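Local coordinates for protein YcaO (Methanopyrus kandleri, PDB 6CIB) that binds ADP and magnesium and probably uses ATP to activate peptide backbone amides for thioamidation, at residues A[38-42]-A[256-261]; A[46-50]-A[66-72]; A[232-236]-A[247-252]; A[28-34]-A[76-80]. The contacts are given in a common frame with arbitrary orientation. Residues are numbered along the deposited sequence.

Contact 1 (A[38-42]-A[256-261]); sequences FSDRV and LSMARR. With OXM (oxamic acid), chain I.
D40 carries an unusually crowded carboxylate: it receives a two-pronged salt bridge from R261, a serine hydroxyl and a water, all at the C-terminal end of a helix. R261 NH2 donates to D40 OD1 at 2.7 Å and R261 NE to D40 OD2 at 2.9 Å, while S257 OG donates to D40 OD2 at 2.6 Å. The water gives one proton to D40 OD2 (2.6 Å) and the other to S257 O (3.0 Å), one of the carbonyls of the helix's last turn. Residues 38-42 are extended, with F38, D40 and V42 directed toward the helix and S39 and R41 away from it. The strand and the helical residues 256-260 cross at 117°, their axes 9.2 Å apart, and V42 and S257 are the nearest CA pair at 6.6 Å. This joins the edge strand of the antiparallel sheet 34-42/45-54/57-64 to the end of helix 241-260, elements over 200 residues apart in a YcaO fold. R261, extended (chi1 m, chi2 and chi3 t), reaches across to the strand, and its NH1 lies over one face of the F38 ring, 3.5 Å from F38 CD1. Beyond D40, V42 (chi1 t) sets CG1 3.9 Å from L256 CD1 and CG2 3.9 Å from S257 CB. On the strand's other face R41 NH1 donates to oxamate O3 at 2.9 Å.

Contact 2 (A[46-50]-A[66-72]); sequences PVEIR and TTRIQAR. With OXM (oxamic acid), chain I; ADP (adenosine-5'-diphosphate), chain G.
This is a polar strand-on-helix contact, where the middle strand 45-54 of an antiparallel sheet meets the first turns of helix 68-85. Extended residues 46-50 run at 29° to helical residues 68-72, axes 7.4 Å apart, with CA pairs P46-R68 (5.5 Å) and V47-A71 (5.9 Å). T67 is the N-cap, its OG1 accepting from Q70 N at 3.1 Å. P46 CB packs on A71 CB (4.0 Å) and under one R68 guanidinium face, 3.4 Å from R68 CZ. E48 (chi1 and chi2 m) centres a salt-bridge network: OE2 takes R68 NH1 at 2.8 Å and, weakly, R72 NE at 3.4 Å; OE1 takes R50 NH1 (2.9 Å) and NH2 (2.8 Å). S39 OG also hydrogen-bonds E48 OE2. A water links R50 NH2 (2.8 Å) to R72 O (2.7 Å). R68, folded by chi2 and chi3 p, gives NE to oxamate O2 (2.7 Å) and NH2 to O3 (2.8 Å). Q70 pairs with adenine, NE2 to ADP N7 (2.8 Å), OE1 from ADP N6 (3.2 Å), in the YcaO nucleotide pocket.

Contact 3 (A[232-236]-A[247-252]); sequences VMGFG and RALLEV
Strand residues 233-236 and helical residues 247-252 run nearly antiparallel, at 149°, with their axes only 5.4 Å apart. The CA atoms of F235 and A248 are 4.0 Å from each other, those of G236 and R247 4.6 Å. Two glycines make this approach possible. G234 CA sits 3.5 Å from A248 O in a CA-H...O contact and 3.6 Å from E251 CB; a CB on G234 would fall 2.1 Å from A248 O. G236 CA lies 3.6 Å from R247 CB, and a CB on G236 would clash with that atom. Strand 233-238, an edge of the antiparallel sheet 203-209/217-224/233-238, leads through a short turn into helix 241-260, which runs back along it, strand and following helix packed directly on each other. E251, with chi1 between wells at -106° and chi2 t, swings over the strand so that OE1 accepts from F235 N at 2.9 Å, and the same side chain comes within about 4 Å of the bound ADP. The next residue, V252 (chi1 t), puts CG2 3.7 Å from G234 N and CG1 4.1 Å from V232 CG2. A water donates to both M233 O (2.7 Å) and E251 O (3.1 Å). The CA-to-CB bond of F235 points away from the helix overall, and its ring stacks with W171 of helix 154-177, while R247 bonds to the E9 carbonyl and, weakly, Q160 of the ADP pocket.

Contact 4 (A[28-34]-A[76-80]); sequences LERKVGV and AMECV. With ADP (adenosine-5'-diphosphate), chain G.
V32 lies at the centre of a mostly apolar contact, and its chi1, 120°, lies between the usual wells, with CG1 3.5 Å from C79 CB and CG2 3.9 Å from V80 CA and 4.2 Å from V80 CG2. L28 (chi1 m, chi2 t) comes in one turn earlier, CB 4.1 Å from V80 CG2 and CD1 4.5 Å from the SE of selenomethionine M77. V34, chi1 t, lays CG2 on C79 SG at 3.7 Å; C79 is in the m rotamer. E29 (chi1 m, chi2 t) brings OE2 to 3.7 Å from A76 CA, but its charge is used by K37 and R50. The nearest CA pairs are E29-A76 (6.0 Å) and V32-V80 (6.2 Å). The short helix 28-31 ends in a Schellman motif: G33 has positive phi (93°), V34 N bonds to E29 O at 3.0 Å and G33 N to R30 O at 3.1 Å. That turn sends the chain into strand 34-42. Helix 68-85 meanwhile offers M77 to the nucleotide, M77 CB being 3.2 Å from ADP O4'. It is therefore packed between helix 28-31 and ADP, with I23 of helix 16-25 touching L28, A76 and M77, and R50 of strand 45-54 touching V34 and C79.

Contact 4 is the most buried and mostly apolar, with no polar bond between its segments, while contacts 1 and 2 are partly buried and rest on charge. Contact 3 depends instead on glycine backbone packed tightly against a helix. Contacts 1 and 3 share helix 241-260, contacts 2 and 4 share helix 68-85, and contacts 1 and 2 use adjacent strands of one sheet, where S39 meets E48 and the backbones of D40 and V47 pair. R50 carries the network of contact 2 on to E29 in contact 4. Oxamate is held jointly by contacts 1 and 2; ADP lies against contacts 2 and 4, and E251 of contact 3 also comes within about 4 Å of it.

Contact 1 (A[38-42]-A[256-261])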
# COMPACT_ATOMS: atom_id res chain seq x y z
N PHE A 38 4.79 20.79 -2.78
CA PHE A 38 4.73 21.35 -1.43
C PHE A 38 5.54 20.48 -0.47
O PHE A 38 5.50 19.25 -0.55
CB PHE A 38 3.28 21.39 -0.92
CG PHE A 38 2.35 22.21 -1.77
CD1 PHE A 38 2.24 23.59 -1.59
CD2 PHE A 38 1.55 21.59 -2.74
CE1 PHE A 38 1.37 24.35 -2.36
CE2 PHE A 38 0.67 22.35 -3.52
CZ PHE A 38 0.58 23.73 -3.32
N SER A 39 6.23 21.13 0.46
CA SER A 39 6.95 20.43 1.53
C SER A 39 6.35 20.70 2.89
O SER A 39 6.22 21.85 3.32
CB SER A 39 8.43 20.81 1.52
OG SER A 39 9.05 20.37 0.34
N ASP A 40 5.97 19.62 3.58
CA ASP A 40 5.46 19.70 4.94
C ASP A 40 6.41 18.97 5.88
O ASP A 40 7.27 18.21 5.44
CB ASP A 40 4.05 19.09 5.02
CG ASP A 40 2.97 20.00 4.41
OD1 ASP A 40 3.29 21.12 3.96
OD2 ASP A 40 1.78 19.58 4.37
N ARG A 41 6.26 19.20 7.17
CA ARG A 41 6.91 18.38 8.18
C ARG A 41 5.92 18.19 9.32
O ARG A 41 5.46 19.16 9.93
CB ARG A 41 8.22 19.00 8.68
CG ARG A 41 9.24 18.01 9.26
CD ARG A 41 10.60 18.65 9.59
NE ARG A 41 10.38 19.89 10.30
CZ ARG A 41 10.65 21.11 9.86
NH1 ARG A 41 11.28 21.32 8.71
NH2 ARG A 41 10.30 22.13 10.62
N VAL A 42 5.56 16.94 9.58
CA VAL A 42 4.60 16.64 10.63
C VAL A 42 5.39 16.04 11.78
O VAL A 42 5.90 14.91 11.67
CB VAL A 42 3.45 15.72 10.14
CG1 VAL A 42 2.51 15.36 11.28
CG2 VAL A 42 2.68 16.40 9.01
N LEU A 256 -2.05 13.34 8.41
CA LEU A 256 -2.16 14.63 9.09
C LEU A 256 -1.80 15.81 8.21
O LEU A 256 -2.47 16.85 8.27
CB LEU A 256 -1.33 14.65 10.38
CG LEU A 256 -1.79 13.68 11.47
CD1 LEU A 256 -0.75 13.55 12.57
CD2 LEU A 256 -3.14 14.09 12.03
N SER A 257 -0.78 15.64 7.37
CA SER A 257 -0.42 16.65 6.37
C SER A 257 -1.59 16.93 5.43
O SER A 257 -1.93 18.09 5.19
CB SER A 257 0.82 16.22 5.58
OG SER A 257 1.02 17.06 4.45
N MSE A 258 -2.22 15.86 4.93
CA MSE A 258 -3.37 15.95 4.02
C MSE A 258 -4.57 16.62 4.64
O MSE A 258 -5.21 17.47 4.00
CB MSE A 258 -3.85 14.56 3.59
CG MSE A 258 -2.76 13.69 3.01
SE MSE A 258 -2.33 14.34 1.21
CE MSE A 258 -2.85 12.56 0.55
N ALA A 259 -4.89 16.24 5.88
CA ALA A 259 -6.05 16.78 6.58
C ALA A 259 -5.86 18.28 6.86
O ALA A 259 -6.80 19.06 6.70
CB ALA A 259 -6.31 16.01 7.87
N ARG A 260 -4.65 18.67 7.25
CA ARG A 260 -4.31 20.07 7.52
C ARG A 260 -4.33 20.95 6.27
O ARG A 260 -4.44 22.17 6.37
CB ARG A 260 -2.96 20.18 8.22
CG ARG A 260 -3.03 19.85 9.69
CD ARG A 260 -1.64 19.55 10.23
NE ARG A 260 -1.73 18.93 11.55
CZ ARG A 260 -0.72 18.78 12.40
NH1 ARG A 260 0.49 19.22 12.09
NH2 ARG A 260 -0.92 18.20 13.57
N ARG A 261 -4.22 20.33 5.09
CA ARG A 261 -4.38 21.03 3.82
C ARG A 261 -5.79 20.86 3.24
O ARG A 261 -6.10 21.39 2.17
CB ARG A 261 -3.34 20.55 2.80
CG ARG A 261 -1.94 21.08 3.06
CD ARG A 261 -0.93 20.52 2.08
NE ARG A 261 0.38 21.12 2.36
CZ ARG A 261 0.80 22.30 1.90
NH1 ARG A 261 0.02 23.03 1.11
NH2 ARG A 261 1.99 22.75 2.25
C1 OXM I . 14.57 20.30 6.74
N1 OXM I . 14.25 21.20 7.67
O1 OXM I . 15.72 20.15 6.34
C2 OXM I . 13.49 19.47 6.18
O2 OXM I . 13.69 18.86 5.11
O3 OXM I . 12.40 19.40 6.80
O HOH W 1 -0.03 20.18 6.09

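Contact 2 (A[46-50]-A[66-72])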
# COMPACT_ATOMS: atom_id res chain seq x y z
N PRO A 46 9.12 14.41 7.39
CA PRO A 46 8.95 15.11 6.12
C PRO A 46 7.84 14.48 5.29
O PRO A 46 7.81 13.25 5.11
CB PRO A 46 10.30 14.89 5.40
CG PRO A 46 11.24 14.40 6.44
CD PRO A 46 10.41 13.71 7.47
N VAL A 47 6.93 15.33 4.82
CA VAL A 47 5.84 14.92 3.93
C VAL A 47 5.90 15.80 2.67
O VAL A 47 6.17 17.00 2.76
CB VAL A 47 4.44 15.00 4.60
CG1 VAL A 47 3.33 14.59 3.63
CG2 VAL A 47 4.38 14.12 5.85
N GLU A 48 5.66 15.20 1.52
CA GLU A 48 5.72 15.89 0.23
C GLU A 48 4.39 15.79 -0.50
O GLU A 48 3.77 14.72 -0.54
CB GLU A 48 6.84 15.28 -0.62
CG GLU A 48 8.24 15.61 -0.14
CD GLU A 48 8.63 17.06 -0.40
OE1 GLU A 48 8.35 17.57 -1.50
OE2 GLU A 48 9.23 17.68 0.50
N ILE A 49 3.93 16.91 -1.05
CA ILE A 49 2.65 16.91 -1.78
C ILE A 49 2.90 17.32 -3.22
O ILE A 49 3.66 18.25 -3.48
CB ILE A 49 1.57 17.79 -1.10
CG1 ILE A 49 1.20 17.23 0.28
CG2 ILE A 49 0.28 17.87 -1.93
CD1 ILE A 49 1.86 17.97 1.41
N ARG A 50 2.25 16.60 -4.14
CA ARG A 50 2.34 16.89 -5.56
C ARG A 50 0.95 17.16 -6.15
O ARG A 50 -0.00 16.43 -5.87
CB ARG A 50 3.03 15.74 -6.30
CG ARG A 50 4.45 15.42 -5.81
CD ARG A 50 5.45 16.51 -6.22
NE ARG A 50 6.80 16.28 -5.68
CZ ARG A 50 7.23 16.68 -4.49
NH1 ARG A 50 6.42 17.35 -3.67
NH2 ARG A 50 8.48 16.41 -4.10
N THR A 66 11.50 9.02 6.34
CA THR A 66 12.22 9.48 7.52
C THR A 66 13.15 10.65 7.20
O THR A 66 13.54 11.40 8.11
CB THR A 66 13.03 8.36 8.18
OG1 THR A 66 13.96 7.83 7.23
CG2 THR A 66 12.11 7.24 8.66
N THR A 67 13.49 10.80 5.92
CA THR A 67 14.36 11.88 5.44
C THR A 67 13.65 12.64 4.32
O THR A 67 12.75 12.10 3.67
CB THR A 67 15.69 11.34 4.86
OG1 THR A 67 15.40 10.45 3.78
CG2 THR A 67 16.54 10.62 5.93
N ARG A 68 14.08 13.88 4.10
CA ARG A 68 13.50 14.74 3.06
C ARG A 68 13.76 14.14 1.69
O ARG A 68 12.90 14.21 0.80
CB ARG A 68 14.07 16.17 3.16
CG ARG A 68 13.51 17.19 2.16
CD ARG A 68 12.01 17.44 2.30
NE ARG A 68 11.64 17.92 3.63
CZ ARG A 68 10.40 18.03 4.09
NH1 ARG A 68 9.36 17.69 3.34
NH2 ARG A 68 10.20 18.48 5.33
N ILE A 69 14.94 13.54 1.52
CA ILE A 69 15.28 12.84 0.28
C ILE A 69 14.27 11.72 0.01
O ILE A 69 13.68 11.68 -1.08
CB ILE A 69 16.76 12.33 0.25
CG1 ILE A 69 17.75 13.50 0.03
CG2 ILE A 69 16.95 11.32 -0.89
CD1 ILE A 69 19.22 13.16 0.28
N GLN A 70 14.05 10.84 0.98
CA GLN A 70 13.11 9.71 0.78
C GLN A 70 11.67 10.18 0.53
O GLN A 70 10.97 9.61 -0.31
CB GLN A 70 13.16 8.69 1.94
CG GLN A 70 12.13 7.53 1.86
CD GLN A 70 12.19 6.71 0.57
OE1 GLN A 70 13.19 6.71 -0.16
NE2 GLN A 70 11.09 5.99 0.28
N ALA A 71 11.25 11.23 1.23
CA ALA A 71 9.93 11.82 1.01
C ALA A 71 9.77 12.33 -0.42
O ALA A 71 8.70 12.18 -1.02
CB ALA A 71 9.66 12.93 2.01
N ARG A 72 10.84 12.91 -0.96
CA ARG A 72 10.84 13.46 -2.32
C ARG A 72 10.88 12.36 -3.39
O ARG A 72 10.26 12.49 -4.45
CB ARG A 72 11.95 14.51 -2.50
CG ARG A 72 11.57 15.81 -1.81
CD ARG A 72 12.59 16.93 -1.91
NE ARG A 72 12.05 18.12 -1.26
CZ ARG A 72 12.77 19.14 -0.79
NH1 ARG A 72 14.10 19.15 -0.88
NH2 ARG A 72 12.15 20.16 -0.22
C1 OXM I . 14.57 20.30 6.74
N1 OXM I . 14.25 21.20 7.67
O1 OXM I . 15.72 20.15 6.34
C2 OXM I . 13.49 19.47 6.18
O2 OXM I . 13.69 18.86 5.11
O3 OXM I . 12.40 19.40 6.80
PB ADP G . 3.50 3.30 -0.29
O1B ADP G . 3.91 2.35 -1.39
O2B ADP G . 2.97 2.63 0.96
O3B ADP G . 2.68 4.49 -0.74
PA ADP G . 5.80 5.08 -0.24
O1A ADP G . 7.13 4.83 0.42
O2A ADP G . 5.10 6.37 0.09
O3A ADP G . 4.92 3.84 0.25
O5' ADP G . 6.00 4.93 -1.83
C5' ADP G . 5.19 5.53 -2.86
C4' ADP G . 5.62 4.96 -4.23
O4' ADP G . 7.00 5.25 -4.47
C3' ADP G . 5.51 3.44 -4.32
O3' ADP G . 5.24 3.05 -5.68
C2' ADP G . 6.89 2.96 -3.92
O2' ADP G . 7.18 1.65 -4.41
C1' ADP G . 7.78 4.04 -4.53
N9 ADP G . 9.04 4.25 -3.79
C8 ADP G . 9.14 4.68 -2.52
N7 ADP G . 10.44 4.76 -2.14
C5 ADP G . 11.19 4.40 -3.18
C6 ADP G . 12.64 4.27 -3.44
N6 ADP G . 13.54 4.58 -2.47
N1 ADP G . 13.03 3.85 -4.67
C2 ADP G . 12.14 3.54 -5.64
N3 ADP G . 10.80 3.64 -5.47
C4 ADP G . 10.27 4.06 -4.28
O HOH W 2 10.21 14.93 -5.71

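Contact 3 (A[232-236]-A[247-252])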
# COMPACT_ATOMS: atom_id res chain seq x y z
N VAL A 232 -6.81 9.91 12.19
CA VAL A 232 -6.47 9.21 10.97
C VAL A 232 -5.92 7.83 11.33
O VAL A 232 -5.66 7.53 12.51
CB VAL A 232 -5.45 9.99 10.09
CG1 VAL A 232 -6.05 11.30 9.56
CG2 VAL A 232 -4.14 10.26 10.83
N MSE A 233 -5.73 7.00 10.32
CA MSE A 233 -5.15 5.67 10.51
C MSE A 233 -4.02 5.50 9.54
O MSE A 233 -4.06 6.03 8.43
CB MSE A 233 -6.19 4.59 10.25
CG MSE A 233 -7.38 4.64 11.19
SE MSE A 233 -8.55 3.10 10.78
CE MSE A 233 -9.33 3.83 9.14
N GLY A 234 -2.99 4.78 9.97
CA GLY A 234 -1.87 4.40 9.10
C GLY A 234 -1.60 2.91 9.22
O GLY A 234 -1.83 2.32 10.28
N PHE A 235 -1.11 2.30 8.13
CA PHE A 235 -0.80 0.87 8.11
C PHE A 235 0.54 0.58 7.44
O PHE A 235 0.97 1.31 6.55
CB PHE A 235 -1.90 0.06 7.41
CG PHE A 235 -3.25 0.24 8.03
CD1 PHE A 235 -3.66 -0.57 9.08
CD2 PHE A 235 -4.12 1.24 7.57
CE1 PHE A 235 -4.91 -0.39 9.67
CE2 PHE A 235 -5.36 1.43 8.16
CZ PHE A 235 -5.76 0.61 9.21
N GLY A 236 1.18 -0.50 7.88
CA GLY A 236 2.39 -1.00 7.26
C GLY A 236 2.45 -2.51 7.30
O GLY A 236 1.94 -3.14 8.24
N ARG A 247 6.29 2.19 8.74
CA ARG A 247 5.35 2.48 7.66
C ARG A 247 4.01 3.02 8.15
O ARG A 247 3.51 3.99 7.60
CB ARG A 247 5.12 1.24 6.80
CG ARG A 247 6.27 0.94 5.87
CD ARG A 247 6.10 -0.43 5.24
NE ARG A 247 6.96 -0.51 4.07
CZ ARG A 247 6.73 -1.24 2.98
NH1 ARG A 247 5.65 -2.03 2.87
NH2 ARG A 247 7.60 -1.18 1.98
N ALA A 248 3.46 2.41 9.20
CA ALA A 248 2.18 2.86 9.80
C ALA A 248 2.27 4.29 10.35
O ALA A 248 1.37 5.11 10.10
CB ALA A 248 1.73 1.88 10.88
N LEU A 249 3.35 4.58 11.07
CA LEU A 249 3.60 5.91 11.63
C LEU A 249 3.80 6.98 10.55
O LEU A 249 3.27 8.09 10.67
CB LEU A 249 4.79 5.89 12.61
CG LEU A 249 4.56 5.16 13.94
CD1 LEU A 249 5.87 4.92 14.67
CD2 LEU A 249 3.59 5.91 14.84
N LEU A 250 4.54 6.62 9.50
CA LEU A 250 4.73 7.50 8.34
C LEU A 250 3.41 7.81 7.60
O LEU A 250 3.21 8.93 7.13
CB LEU A 250 5.77 6.93 7.37
CG LEU A 250 7.23 6.85 7.84
CD1 LEU A 250 8.07 6.16 6.79
CD2 LEU A 250 7.83 8.21 8.16
N GLU A 251 2.53 6.82 7.53
CA GLU A 251 1.20 7.00 6.94
C GLU A 251 0.33 7.95 7.76
O GLU A 251 -0.38 8.77 7.19
CB GLU A 251 0.51 5.66 6.68
CG GLU A 251 0.47 5.28 5.20
CD GLU A 251 -0.25 3.97 4.92
OE1 GLU A 251 -1.27 3.68 5.59
OE2 GLU A 251 0.22 3.22 4.04
N VAL A 252 0.42 7.85 9.09
CA VAL A 252 -0.23 8.81 9.99
C VAL A 252 0.24 10.24 9.71
O VAL A 252 -0.57 11.13 9.50
CB VAL A 252 -0.03 8.42 11.47
CG1 VAL A 252 -0.42 9.55 12.41
CG2 VAL A 252 -0.84 7.17 11.80
O HOH W 3 -3.44 8.34 7.22

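Contact 4 (A[28-34]-A[76-80])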
# COMPACT_ATOMS: atom_id res chain seq x y z
N LEU A 28 11.43 12.90 -14.50
CA LEU A 28 10.23 12.06 -14.35
C LEU A 28 8.99 12.84 -13.91
O LEU A 28 7.90 12.61 -14.44
CB LEU A 28 10.48 10.88 -13.40
CG LEU A 28 11.56 9.86 -13.78
CD1 LEU A 28 11.70 8.83 -12.67
CD2 LEU A 28 11.31 9.17 -15.12
N GLU A 29 9.17 13.78 -12.98
CA GLU A 29 8.05 14.55 -12.43
C GLU A 29 7.38 15.42 -13.48
O GLU A 29 6.14 15.37 -13.63
CB GLU A 29 8.47 15.33 -11.18
CG GLU A 29 8.78 14.40 -10.00
CD GLU A 29 8.73 15.06 -8.64
OE1 GLU A 29 9.75 15.61 -8.20
OE2 GLU A 29 7.67 14.99 -7.97
N ARG A 30 8.19 16.17 -14.24
CA ARG A 30 7.70 16.95 -15.38
C ARG A 30 6.99 16.05 -16.40
O ARG A 30 5.88 16.37 -16.84
CB ARG A 30 8.83 17.74 -16.06
CG ARG A 30 8.36 18.68 -17.17
CD ARG A 30 9.51 19.28 -18.00
NE ARG A 30 10.44 18.29 -18.58
CZ ARG A 30 10.20 17.53 -19.65
NH1 ARG A 30 9.04 17.59 -20.29
NH2 ARG A 30 11.12 16.68 -20.07
N LYS A 31 7.61 14.92 -16.74
CA LYS A 31 7.11 14.02 -17.79
C LYS A 31 5.78 13.38 -17.44
O LYS A 31 5.01 13.00 -18.32
CB LYS A 31 8.14 12.93 -18.10
CG LYS A 31 9.27 13.40 -19.02
CD LYS A 31 10.35 12.34 -19.14
CE LYS A 31 11.48 12.80 -20.05
NZ LYS A 31 12.76 12.06 -19.76
N VAL A 32 5.52 13.32 -16.13
CA VAL A 32 4.36 12.66 -15.55
C VAL A 32 3.28 13.67 -15.13
O VAL A 32 2.22 13.31 -14.60
CB VAL A 32 4.89 11.73 -14.42
CG1 VAL A 32 4.34 12.03 -13.04
CG2 VAL A 32 4.81 10.27 -14.85
N GLY A 33 3.54 14.95 -15.40
CA GLY A 33 2.53 16.01 -15.26
C GLY A 33 2.46 16.74 -13.93
O GLY A 33 1.46 17.39 -13.65
N VAL A 34 3.52 16.63 -13.11
CA VAL A 34 3.62 17.39 -11.86
C VAL A 34 3.71 18.87 -12.21
O VAL A 34 4.55 19.27 -13.02
CB VAL A 34 4.86 16.96 -11.01
CG1 VAL A 34 5.09 17.92 -9.84
CG2 VAL A 34 4.70 15.53 -10.51
N ALA A 76 7.63 11.55 -5.87
CA ALA A 76 7.90 11.39 -7.31
C ALA A 76 7.40 10.06 -7.88
O ALA A 76 6.72 10.03 -8.91
CB ALA A 76 9.38 11.58 -7.60
N MSE A 77 7.73 8.96 -7.20
CA MSE A 77 7.40 7.62 -7.68
C MSE A 77 5.92 7.32 -7.56
O MSE A 77 5.38 6.56 -8.36
CB MSE A 77 8.31 6.60 -7.01
CG MSE A 77 9.79 6.82 -7.30
SE MSE A 77 10.17 6.46 -9.21
CE MSE A 77 10.42 4.52 -8.94
N GLU A 78 5.26 7.93 -6.58
CA GLU A 78 3.80 7.92 -6.46
C GLU A 78 3.15 8.51 -7.71
O GLU A 78 2.23 7.91 -8.28
CB GLU A 78 3.37 8.68 -5.20
CG GLU A 78 1.86 8.80 -4.97
CD GLU A 78 1.25 7.59 -4.30
OE1 GLU A 78 1.86 7.04 -3.35
OE2 GLU A 78 0.14 7.20 -4.70
N CYS A 79 3.63 9.68 -8.14
CA CYS A 79 3.19 10.29 -9.39
C CYS A 79 3.42 9.39 -10.60
O CYS A 79 2.55 9.28 -11.46
CB CYS A 79 3.84 11.66 -9.60
SG CYS A 79 3.33 12.85 -8.36
N VAL A 80 4.57 8.72 -10.63
CA VAL A 80 4.96 7.84 -11.75
C VAL A 80 4.03 6.62 -11.86
O VAL A 80 3.51 6.34 -12.94
CB VAL A 80 6.45 7.42 -11.69
CG1 VAL A 80 6.76 6.29 -12.68
CG2 VAL A 80 7.37 8.60 -12.01
PB ADP G . 3.50 3.30 -0.29
O1B ADP G . 3.91 2.35 -1.39
O2B ADP G . 2.97 2.63 0.96
O3B ADP G . 2.68 4.49 -0.74
PA ADP G . 5.80 5.08 -0.24
O1A ADP G . 7.13 4.83 0.42
O2A ADP G . 5.10 6.37 0.09
O3A ADP G . 4.92 3.84 0.25
O5' ADP G . 6.00 4.93 -1.83
C5' ADP G . 5.19 5.53 -2.86
C4' ADP G . 5.62 4.96 -4.23
O4' ADP G . 7.00 5.25 -4.47
C3' ADP G . 5.51 3.44 -4.32
O3' ADP G . 5.24 3.05 -5.68
C2' ADP G . 6.89 2.96 -3.92
O2' ADP G . 7.18 1.65 -4.41
C1' ADP G . 7.78 4.04 -4.53
N9 ADP G . 9.04 4.25 -3.79
C8 ADP G . 9.14 4.68 -2.52
N7 ADP G . 10.44 4.76 -2.14
C5 ADP G . 11.19 4.40 -3.18
C6 ADP G . 12.64 4.27 -3.44
N6 ADP G . 13.54 4.58 -2.47
N1 ADP G . 13.03 3.85 -4.67
C2 ADP G . 12.14 3.54 -5.64
N3 ADP G . 10.80 3.64 -5.47
C4 ADP G . 10.27 4.06 -4.28